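Local structure of glycine cleavage system transcriptional repressor, putative (Vibrio cholerae, 1U8S) at residues L104-T107 and E108-Q112; A147-D150 and S151-L155; N154-Q157 and L158-E161; A164-A168 and L169-G173. The protein probably represses transcription of the glycine cleavage system genes, using two ACT domains of the kind that often serve as regulatory modules. All coordinates share one frame; numbering follows the deposited sequence.

Interaction 1. Residues L104-T107 and E108-Q112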
loop_
_atom_site.group_PDB
_atom_site.type_symbol
_atom_site.label_atom_id
_atom_site.label_comp_id
_atom_site.label_asym_id
_atom_site.label_seq_id
_atom_site.Cartn_x
_atom_site.Cartn_y
_atom_site.Cartn_z
ATOM N N LEU B 104 -23.563 -10.547 -2.983
ATOM C CA LEU B 104 -24.227 -9.493 -3.745
ATOM C C LEU B 104 -24.129 -8.057 -3.194
ATOM O O LEU B 104 -24.812 -7.695 -2.235
ATOM C CB LEU B 104 -25.701 -9.864 -3.934
ATOM C CG LEU B 104 -26.482 -9.202 -5.073
ATOM C CD1 LEU B 104 -25.854 -9.574 -6.415
ATOM C CD2 LEU B 104 -27.941 -9.656 -5.020
ATOM N N GLY B 105 -23.274 -7.251 -3.823
ATOM C CA GLY B 105 -23.095 -5.852 -3.454
ATOM C C GLY B 105 -22.800 -5.522 -2.007
ATOM O O GLY B 105 -23.001 -4.389 -1.574
ATOM N N LEU B 106 -22.299 -6.510 -1.273
ATOM C CA LEU B 106 -21.979 -6.377 0.140
ATOM C C LEU B 106 -20.704 -5.588 0.457
ATOM O O LEU B 106 -20.698 -4.749 1.369
ATOM C CB LEU B 106 -21.868 -7.771 0.756
ATOM C CG LEU B 106 -21.842 -7.860 2.280
ATOM C CD1 LEU B 106 -23.210 -7.468 2.821
ATOM C CD2 LEU B 106 -21.476 -9.276 2.702
ATOM N N THR B 107 -19.626 -5.855 -0.276
ATOM C CA THR B 107 -18.369 -5.169 -0.020
ATOM C C THR B 107 -18.484 -3.651 -0.086
ATOM O O THR B 107 -18.000 -2.957 0.804
ATOM C CB THR B 107 -17.247 -5.623 -0.987
ATOM O OG1 THR B 107 -17.007 -7.026 -0.826
ATOM C CG2 THR B 107 -15.951 -4.874 -0.681
ATOM N N GLU B 108 -19.128 -3.125 -1.126
ATOM C CA GLU B 108 -19.258 -1.675 -1.270
ATOM C C GLU B 108 -20.123 -1.034 -0.183
ATOM O O GLU B 108 -20.101 0.185 0.003
ATOM C CB GLU B 108 -19.794 -1.325 -2.661
ATOM C CG GLU B 108 -20.993 -2.144 -3.078
ATOM C CD GLU B 108 -20.653 -3.188 -4.131
ATOM O OE1 GLU B 108 -19.746 -4.018 -3.882
ATOM O OE2 GLU B 108 -21.304 -3.175 -5.204
ATOM N N LYS B 109 -20.883 -1.859 0.529
ATOM C CA LYS B 109 -21.720 -1.385 1.632
ATOM C C LYS B 109 -20.766 -1.018 2.764
ATOM O O LYS B 109 -20.930 -0.008 3.444
ATOM C CB LYS B 109 -22.659 -2.502 2.096
ATOM C CG LYS B 109 -23.800 -2.792 1.137
ATOM C CD LYS B 109 -25.083 -2.110 1.592
ATOM C CE LYS B 109 -26.093 -2.033 0.470
ATOM N NZ LYS B 109 -26.086 -3.302 -0.296
ATOM N N PHE B 110 -19.745 -1.850 2.943
ATOM C CA PHE B 110 -18.763 -1.635 3.988
ATOM C C PHE B 110 -17.749 -0.559 3.682
ATOM O O PHE B 110 -17.291 0.116 4.596
ATOM C CB PHE B 110 -18.114 -2.961 4.356
ATOM C CG PHE B 110 -19.013 -3.826 5.200
ATOM C CD1 PHE B 110 -19.235 -3.511 6.545
ATOM C CD2 PHE B 110 -19.732 -4.879 4.636
ATOM C CE1 PHE B 110 -20.156 -4.217 7.305
ATOM C CE2 PHE B 110 -20.661 -5.595 5.395
ATOM C CZ PHE B 110 -20.873 -5.261 6.731
ATOM N N THR B 111 -17.412 -0.363 2.411
ATOM C CA THR B 111 -16.484 0.697 2.075
ATOM C C THR B 111 -17.265 1.988 2.257
ATOM O O THR B 111 -16.741 2.977 2.760
ATOM C CB THR B 111 -15.946 0.586 0.613
ATOM O OG1 THR B 111 -17.024 0.672 -0.324
ATOM C CG2 THR B 111 -15.208 -0.727 0.420
ATOM N N GLN B 112 -18.537 1.971 1.871
ATOM C CA GLN B 112 -19.379 3.156 2.023
ATOM C C GLN B 112 -19.482 3.527 3.509
ATOM O O GLN B 112 -19.518 4.707 3.869
ATOM C CB GLN B 112 -20.769 2.884 1.444
ATOM C CG GLN B 112 -21.716 4.080 1.394
ATOM C CD GLN B 112 -21.249 5.207 0.459
ATOM O OE1 GLN B 112 -22.079 5.887 -0.167
ATOM N NE2 GLN B 112 -19.930 5.423 0.374
HETATM O O HOH W 1 -25.895 -6.405 0.432
HETATM O O HOH W 2 -24.663 -2.084 -2.425
#
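Contrasting first torsions bring Leu106 and Phe110 alongside one another: the leucine sets CG anti to its backbone N (chi1 -167°), whereas the ring carbon CG of the phenylalanine stands opposite its own carbonyl carbon (chi1 -76°). The two side chains then run in the same direction, with Leu106 CG 4.0 Å from Phe110 CE2. Glu108 and Lys109 instead fold back over the loop before the helix. The chain of Glu108 bends at chi2, which lays Glu108 CG 3.4 Å from Gly105 O. Its carboxylate carbon follows, Glu108 CD lying 3.7 Å from Gly105 CA. Lys109 folds back to the same carbonyl, its CG coming within 3.2 Å of Gly105 O. Its ammonium group reaches that oxygen through a water, which accepts from Lys109 NZ at 2.8 Å and donates to Gly105 O at 3.0 Å; a second, weaker water bridge runs from Lys109 NZ to Leu104 O. Beneath these side chains the helix starts, with Lys109 N bonded to Leu106 O (3.0 Å) and Thr111 N to Thr107 O (3.1 Å). Leu106 and Phe110 are buried, while the ammonium of Lys109 is tied to the loop carbonyls through water. Phe110 packs on Phe162 and Leu165 of helix 155-168 and on Ile145 of strand 141-149, Thr107 lies against strands 120-128 and 141-149, and Glu108 forms a salt bridge with Arg25 of the second subunit, so this end of helix 107-116 serves both the ACT-domain core and the dimer interface.

Interaction 2. Residues A147-D150 and S151-L155; sequences ARVD and SGCNL
Apolar contacts come first in the contact of Val149 with Cys153 and Leu155, where a strand gives way to a loop and the chain doubles back toward a helix. Val149 CB sits 3.9 Å from Cys153 CB, and the sulfur stays close by because Cys153 places SG anti to its backbone N (chi1 -178°), leaving Cys153 SG 4.0 Å from Val149 CB. One branch of the valine, CG2, is directed to the leucine: Val149 CG2 meets Leu155 CD2 at 3.9 Å, the two side chains crossing at a slant. One valine thus spans both the corner of the loop and the first residue of the next helix.

Backbone bonding supplies the second kind of interaction. Residues Asp150 to Cys153 form a type I beta turn, closed by a weak bond from Cys153 N to Asp150 O at 3.4 Å. The carboxylate of Asp150 lies close to the turn's peptides: with CG between its backbone N and carbonyl carbon (chi1 54°), Asp150 OD2 stands 3.0 Å from Gly152 N. The turn leads to Asn154, which occupies the N-cap position of the next helix.

In the fold, this is the link from strand 141-149 to helix 155-168. The strand lies between two others, Val149 exchanging backbone hydrogen bonds with Tyr92 of strand 92-100 and Arg148 with Gly120 of strand 120-128, while Tyr92 also receives the side chains of Val149 and Leu155 as the chain rises from the sheet to the helix.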
loop_
_atom_site.group_PDB
_atom_site.type_symbol
_atom_site.label_atom_id
_atom_site.label_comp_id
_atom_site.label_asym_id
_atom_site.label_seq_id
_atom_site.Cartn_x
_atom_site.Cartn_y
_atom_site.Cartn_z
ATOM N N ALA B 147 -8.574 0.094 8.415
ATOM C CA ALA B 147 -8.756 1.531 8.285
ATOM C C ALA B 147 -8.117 2.266 9.441
ATOM O O ALA B 147 -7.970 1.732 10.534
ATOM C CB ALA B 147 -10.234 1.877 8.199
ATOM N N ARG B 148 -7.736 3.507 9.186
ATOM C CA ARG B 148 -7.093 4.313 10.193
ATOM C C ARG B 148 -7.975 5.469 10.621
ATOM O O ARG B 148 -8.510 6.194 9.785
ATOM C CB ARG B 148 -5.765 4.830 9.647
ATOM C CG ARG B 148 -4.781 3.718 9.329
ATOM C CD ARG B 148 -3.541 4.263 8.660
ATOM N NE ARG B 148 -2.542 3.232 8.402
ATOM C CZ ARG B 148 -1.417 3.436 7.723
ATOM N NH1 ARG B 148 -1.148 4.643 7.231
ATOM N NH2 ARG B 148 -0.566 2.432 7.533
ATOM N N VAL B 149 -8.141 5.615 11.932
ATOM C CA VAL B 149 -8.927 6.707 12.492
ATOM C C VAL B 149 -8.027 7.539 13.395
ATOM O O VAL B 149 -7.091 7.018 14.011
ATOM C CB VAL B 149 -10.090 6.181 13.317
ATOM C CG1 VAL B 149 -10.932 5.256 12.458
ATOM C CG2 VAL B 149 -9.576 5.469 14.549
ATOM N N ASP B 150 -8.295 8.834 13.467
ATOM C CA ASP B 150 -7.484 9.692 14.310
ATOM C C ASP B 150 -7.977 9.649 15.752
ATOM O O ASP B 150 -8.868 8.871 16.089
ATOM C CB ASP B 150 -7.491 11.119 13.768
ATOM C CG ASP B 150 -8.887 11.661 13.568
ATOM O OD1 ASP B 150 -9.080 12.442 12.617
ATOM O OD2 ASP B 150 -9.789 11.319 14.361
ATOM N N SER B 151 -7.383 10.478 16.600
ATOM C CA SER B 151 -7.742 10.541 18.018
ATOM C C SER B 151 -9.140 11.126 18.257
ATOM O O SER B 151 -9.779 10.836 19.273
ATOM C CB SER B 151 -6.700 11.378 18.759
ATOM O OG SER B 151 -6.556 12.644 18.134
ATOM N N GLY B 152 -9.607 11.943 17.317
ATOM C CA GLY B 152 -10.916 12.559 17.447
ATOM C C GLY B 152 -12.085 11.649 17.123
ATOM O O GLY B 152 -13.224 12.106 17.044
ATOM N N CYS B 153 -11.809 10.360 16.942
ATOM C CA CYS B 153 -12.849 9.393 16.617
ATOM C C CYS B 153 -13.302 8.572 17.825
ATOM O O CYS B 153 -12.492 7.969 18.536
ATOM C CB CYS B 153 -12.362 8.459 15.503
ATOM S SG CYS B 153 -13.568 7.217 14.950
ATOM N N ASN B 154 -14.614 8.566 18.037
ATOM C CA ASN B 154 -15.256 7.841 19.123
ATOM C C ASN B 154 -15.290 6.352 18.752
ATOM O O ASN B 154 -16.138 5.905 17.970
ATOM C CB ASN B 154 -16.675 8.396 19.309
ATOM C CG ASN B 154 -17.340 7.921 20.586
ATOM O OD1 ASN B 154 -18.300 8.532 21.047
ATOM N ND2 ASN B 154 -16.845 6.826 21.157
ATOM N N LEU B 155 -14.360 5.596 19.326
ATOM C CA LEU B 155 -14.231 4.177 19.044
ATOM C C LEU B 155 -15.428 3.327 19.442
ATOM O O LEU B 155 -15.850 2.458 18.681
ATOM C CB LEU B 155 -12.955 3.628 19.691
ATOM C CG LEU B 155 -11.659 4.346 19.285
ATOM C CD1 LEU B 155 -10.455 3.593 19.842
ATOM C CD2 LEU B 155 -11.565 4.428 17.765
#

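Interaction 3. Residues N154-Q157 and L158-E161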
loop_
_atom_site.group_PDB
_atom_site.type_symbol
_atom_site.label_atom_id
_atom_site.label_comp_id
_atom_site.label_asym_id
_atom_site.label_seq_id
_atom_site.Cartn_x
_atom_site.Cartn_y
_atom_site.Cartn_z
ATOM N N ASN B 154 -14.614 8.566 18.037
ATOM C CA ASN B 154 -15.256 7.841 19.123
ATOM C C ASN B 154 -15.290 6.352 18.752
ATOM O O ASN B 154 -16.138 5.905 17.970
ATOM C CB ASN B 154 -16.675 8.396 19.309
ATOM C CG ASN B 154 -17.340 7.921 20.586
ATOM O OD1 ASN B 154 -18.300 8.532 21.047
ATOM N ND2 ASN B 154 -16.845 6.826 21.157
ATOM N N LEU B 155 -14.360 5.596 19.326
ATOM C CA LEU B 155 -14.231 4.177 19.044
ATOM C C LEU B 155 -15.428 3.327 19.442
ATOM O O LEU B 155 -15.850 2.458 18.681
ATOM C CB LEU B 155 -12.955 3.628 19.691
ATOM C CG LEU B 155 -11.659 4.346 19.285
ATOM C CD1 LEU B 155 -10.455 3.593 19.842
ATOM C CD2 LEU B 155 -11.565 4.428 17.765
ATOM N N MET B 156 -15.975 3.565 20.629
ATOM C CA MET B 156 -17.130 2.797 21.078
ATOM C C MET B 156 -18.300 3.081 20.136
ATOM O O MET B 156 -19.126 2.211 19.856
ATOM C CB MET B 156 -17.497 3.183 22.511
ATOM C CG MET B 156 -18.612 2.334 23.121
ATOM S SD MET B 156 -18.185 0.563 23.359
ATOM C CE MET B 156 -18.935 -0.194 21.893
ATOM N N GLN B 157 -18.354 4.309 19.638
ATOM C CA GLN B 157 -19.409 4.711 18.723
ATOM C C GLN B 157 -19.223 4.111 17.321
ATOM O O GLN B 157 -20.199 3.751 16.662
ATOM C CB GLN B 157 -19.455 6.232 18.629
ATOM C CG GLN B 157 -20.575 6.742 17.766
ATOM C CD GLN B 157 -20.574 8.239 17.665
ATOM O OE1 GLN B 157 -20.667 8.935 18.679
ATOM N NE2 GLN B 157 -20.467 8.755 16.438
ATOM N N LEU B 158 -17.976 4.022 16.862
ATOM C CA LEU B 158 -17.700 3.447 15.554
ATOM C C LEU B 158 -18.095 1.978 15.602
ATOM O O LEU B 158 -18.690 1.445 14.657
ATOM C CB LEU B 158 -16.210 3.572 15.216
ATOM C CG LEU B 158 -15.703 2.940 13.909
ATOM C CD1 LEU B 158 -16.392 3.559 12.704
ATOM C CD2 LEU B 158 -14.207 3.142 13.818
ATOM N N GLN B 159 -17.782 1.331 16.720
ATOM C CA GLN B 159 -18.093 -0.074 16.880
ATOM C C GLN B 159 -19.586 -0.345 16.926
ATOM O O GLN B 159 -20.058 -1.362 16.430
ATOM C CB GLN B 159 -17.431 -0.604 18.134
ATOM C CG GLN B 159 -17.766 -2.037 18.451
ATOM C CD GLN B 159 -16.783 -2.611 19.431
ATOM O OE1 GLN B 159 -15.670 -2.976 19.056
ATOM N NE2 GLN B 159 -17.171 -2.671 20.703
ATOM N N GLU B 160 -20.335 0.562 17.530
ATOM C CA GLU B 160 -21.772 0.381 17.606
ATOM C C GLU B 160 -22.384 0.544 16.223
ATOM O O GLU B 160 -23.190 -0.273 15.797
ATOM C CB GLU B 160 -22.374 1.368 18.618
ATOM C CG GLU B 160 -22.314 0.842 20.056
ATOM C CD GLU B 160 -22.666 1.883 21.106
ATOM O OE1 GLU B 160 -22.958 1.486 22.257
ATOM O OE2 GLU B 160 -22.639 3.095 20.788
ATOM N N GLU B 161 -21.989 1.587 15.508
ATOM C CA GLU B 161 -22.515 1.807 14.168
ATOM C C GLU B 161 -22.168 0.633 13.247
ATOM O O GLU B 161 -22.964 0.249 12.391
ATOM C CB GLU B 161 -21.966 3.120 13.612
ATOM C CG GLU B 161 -22.139 4.270 14.593
ATOM C CD GLU B 161 -21.826 5.617 13.991
ATOM O OE1 GLU B 161 -20.844 5.704 13.222
ATOM O OE2 GLU B 161 -22.552 6.588 14.303
#
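Leu158 closes the first turn of helix 155-168, its N-H donating to Asn154 O at 2.9 Å, a bond that uses the carbonyl of the N-cap residue. Its side chain faces the protein interior, touching Val94 of strand 92-100, Phe113 of helix 107-116 and Phe177 of strand 172-179.

Gln159 follows with a bond from its N to Leu155 O (3.0 Å). Its side chain extends beyond CG and is crossed by that of Met156, which bends at chi2 and chi3; the bends return the methyl group along the helix, so that Met156 CE lies 3.3 Å from Gln159 NE2.

At Glu160 the backbone N bonds to Met156 O at 3.1 Å. The same methyl group meets this residue too, Met156 CE standing 4.0 Å from Glu160 CG, so the methionine tip is shared by two neighbours of the following turn.

The acid of Glu161 lies near Gln157, with Glu161 OE2 4.0 Å from Gln157 CG. The other oxygen, OE1, forms a salt bridge with Arg117.

Chemically, the i to i+4 amide-to-carbonyl bonding characteristic of an alpha-helix start holds this beginning of the second helix of the ACT domain, whereas the side chains of its outer surface meet mostly through van der Waals contact. The clear charge pairing lies with Arg117, which would be expected to stabilise the ionised form of Glu161.

Interaction 4. Residues A164-A168 and L169-G173; sequences ALCTA and LDVQG
Leu165 of helix 155-168 and Leu169, four residues on, meet through their methyl groups: Leu165 CD1 is 3.6 Å from Leu169 CD1, the two side chains converging at an angle. Next to them is a sulfur contact. Cys166 turns SG opposite its carbonyl carbon (chi1 -75°), which directs the thiol across to the emerging strand, where Cys166 SG lies 3.8 Å from Gly173 CA; the bare CA of the glycine lets the sulfur come up against the main chain. Val171 adds a looser touch, its CG2 4.1 Å from Cys166 SG.

What positions this shell is the manner in which the helix ends. Leu169 N still makes a helical bond to Leu165 O (2.8 Å), but Asp170 adopts a positive phi of 53° and the chain reverses. Two bonds then reach back into the last turn, Val171 N to Cys166 O at 3.1 Å and Asp170 N to Thr167 O at 3.0 Å, which is the pairing of a Schellman motif. The five-residue reach of the first bond draws Val171 in beside Cys166.

Farther out, the motif delivers the chain into strand 172-179, where Gln172 bonds through its backbone to Glu99 of strand 92-100. Val171 packs on Val98 of that strand, and Leu165 lies against Phe113 of helix 107-116, so the helix-to-strand corner closes over the neighbouring helix and the sheet together.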
loop_
_atom_site.group_PDB
_atom_site.type_symbol
_atom_site.label_atom_id
_atom_site.label_comp_id
_atom_site.label_asym_id
_atom_site.label_seq_id
_atom_site.Cartn_x
_atom_site.Cartn_y
_atom_site.Cartn_z
ATOM N N ALA B 164 -24.549 -2.193 14.084
ATOM C CA ALA B 164 -25.883 -1.895 13.554
ATOM C C ALA B 164 -25.926 -2.246 12.065
ATOM O O ALA B 164 -26.865 -2.896 11.603
ATOM C CB ALA B 164 -26.206 -0.426 13.738
ATOM N N LEU B 165 -24.911 -1.814 11.316
ATOM C CA LEU B 165 -24.864 -2.107 9.897
ATOM C C LEU B 165 -24.920 -3.627 9.728
ATOM O O LEU B 165 -25.759 -4.150 8.976
ATOM C CB LEU B 165 -23.584 -1.546 9.289
ATOM C CG LEU B 165 -23.398 -1.732 7.778
ATOM C CD1 LEU B 165 -24.601 -1.175 7.025
ATOM C CD2 LEU B 165 -22.113 -1.028 7.341
ATOM N N CYS B 166 -24.038 -4.330 10.442
ATOM C CA CYS B 166 -23.996 -5.789 10.398
ATOM C C CYS B 166 -25.358 -6.393 10.749
ATOM O O CYS B 166 -25.756 -7.392 10.167
ATOM C CB CYS B 166 -22.922 -6.338 11.346
ATOM S SG CYS B 166 -21.199 -6.147 10.755
ATOM N N THR B 167 -26.079 -5.807 11.696
ATOM C CA THR B 167 -27.397 -6.344 12.014
ATOM C C THR B 167 -28.313 -6.088 10.831
ATOM O O THR B 167 -29.026 -6.981 10.378
ATOM C CB THR B 167 -28.035 -5.675 13.258
ATOM O OG1 THR B 167 -27.270 -6.007 14.411
ATOM C CG2 THR B 167 -29.461 -6.162 13.462
ATOM N N ALA B 168 -28.286 -4.857 10.346
ATOM C CA ALA B 168 -29.098 -4.453 9.203
ATOM C C ALA B 168 -28.900 -5.321 7.963
ATOM O O ALA B 168 -29.862 -5.638 7.265
ATOM C CB ALA B 168 -28.799 -3.004 8.851
ATOM N N LEU B 169 -27.656 -5.702 7.687
ATOM C CA LEU B 169 -27.363 -6.508 6.507
ATOM C C LEU B 169 -27.312 -8.001 6.819
ATOM O O LEU B 169 -26.988 -8.814 5.946
ATOM C CB LEU B 169 -26.044 -6.054 5.874
ATOM C CG LEU B 169 -25.972 -4.571 5.492
ATOM C CD1 LEU B 169 -24.555 -4.188 5.120
ATOM C CD2 LEU B 169 -26.936 -4.299 4.352
ATOM N N ASP B 170 -27.634 -8.346 8.066
ATOM C CA ASP B 170 -27.669 -9.731 8.515
ATOM C C ASP B 170 -26.403 -10.540 8.250
ATOM O O ASP B 170 -26.476 -11.652 7.715
ATOM C CB ASP B 170 -28.857 -10.440 7.872
ATOM C CG ASP B 170 -29.012 -11.863 8.352
ATOM O OD1 ASP B 170 -28.924 -12.083 9.578
ATOM O OD2 ASP B 170 -29.236 -12.753 7.503
ATOM N N VAL B 171 -25.245 -9.996 8.617
ATOM C CA VAL B 171 -23.976 -10.701 8.419
ATOM C C VAL B 171 -23.177 -10.701 9.716
ATOM O O VAL B 171 -23.468 -9.929 10.636
ATOM C CB VAL B 171 -23.101 -10.029 7.333
ATOM C CG1 VAL B 171 -23.875 -9.886 6.054
ATOM C CG2 VAL B 171 -22.623 -8.659 7.817
ATOM N N GLN B 172 -22.168 -11.563 9.782
ATOM C CA GLN B 172 -21.314 -11.655 10.960
ATOM C C GLN B 172 -20.102 -10.760 10.788
ATOM O O GLN B 172 -19.325 -10.917 9.840
ATOM C CB GLN B 172 -20.833 -13.087 11.175
ATOM C CG GLN B 172 -21.931 -14.098 11.447
ATOM C CD GLN B 172 -21.376 -15.499 11.647
ATOM O OE1 GLN B 172 -20.856 -16.120 10.707
ATOM N NE2 GLN B 172 -21.465 -16.000 12.881
ATOM N N GLY B 173 -19.936 -9.823 11.706
ATOM C CA GLY B 173 -18.806 -8.931 11.617
ATOM C C GLY B 173 -18.188 -8.658 12.967
ATOM O O GLY B 173 -18.874 -8.592 13.984
#

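In the fold
All four contacts belong to the second ACT domain, whose two helices pack together on an antiparallel sheet of strand order 2-3-1-4. Interactions 2, 3 and 4 follow helix 155-168 from entry to exit: 2 and 3 share Asn154 and Leu155, with centres about 9 Å apart, and Val149 CG1 touches Leu158 CD2 at 4.1 Å. Interaction 4 lies about 14 Å from interaction 3, between centres. Interaction 1 begins the other helix and meets interaction 4 directly, centres about 12 Å apart, where Phe110 CE1 packs 3.7 Å from Leu165 CD2 and Lys109 CB 3.9 Å from Leu169 CD1. The start of helix 107-116 and the end of helix 155-168 thus lie against each other.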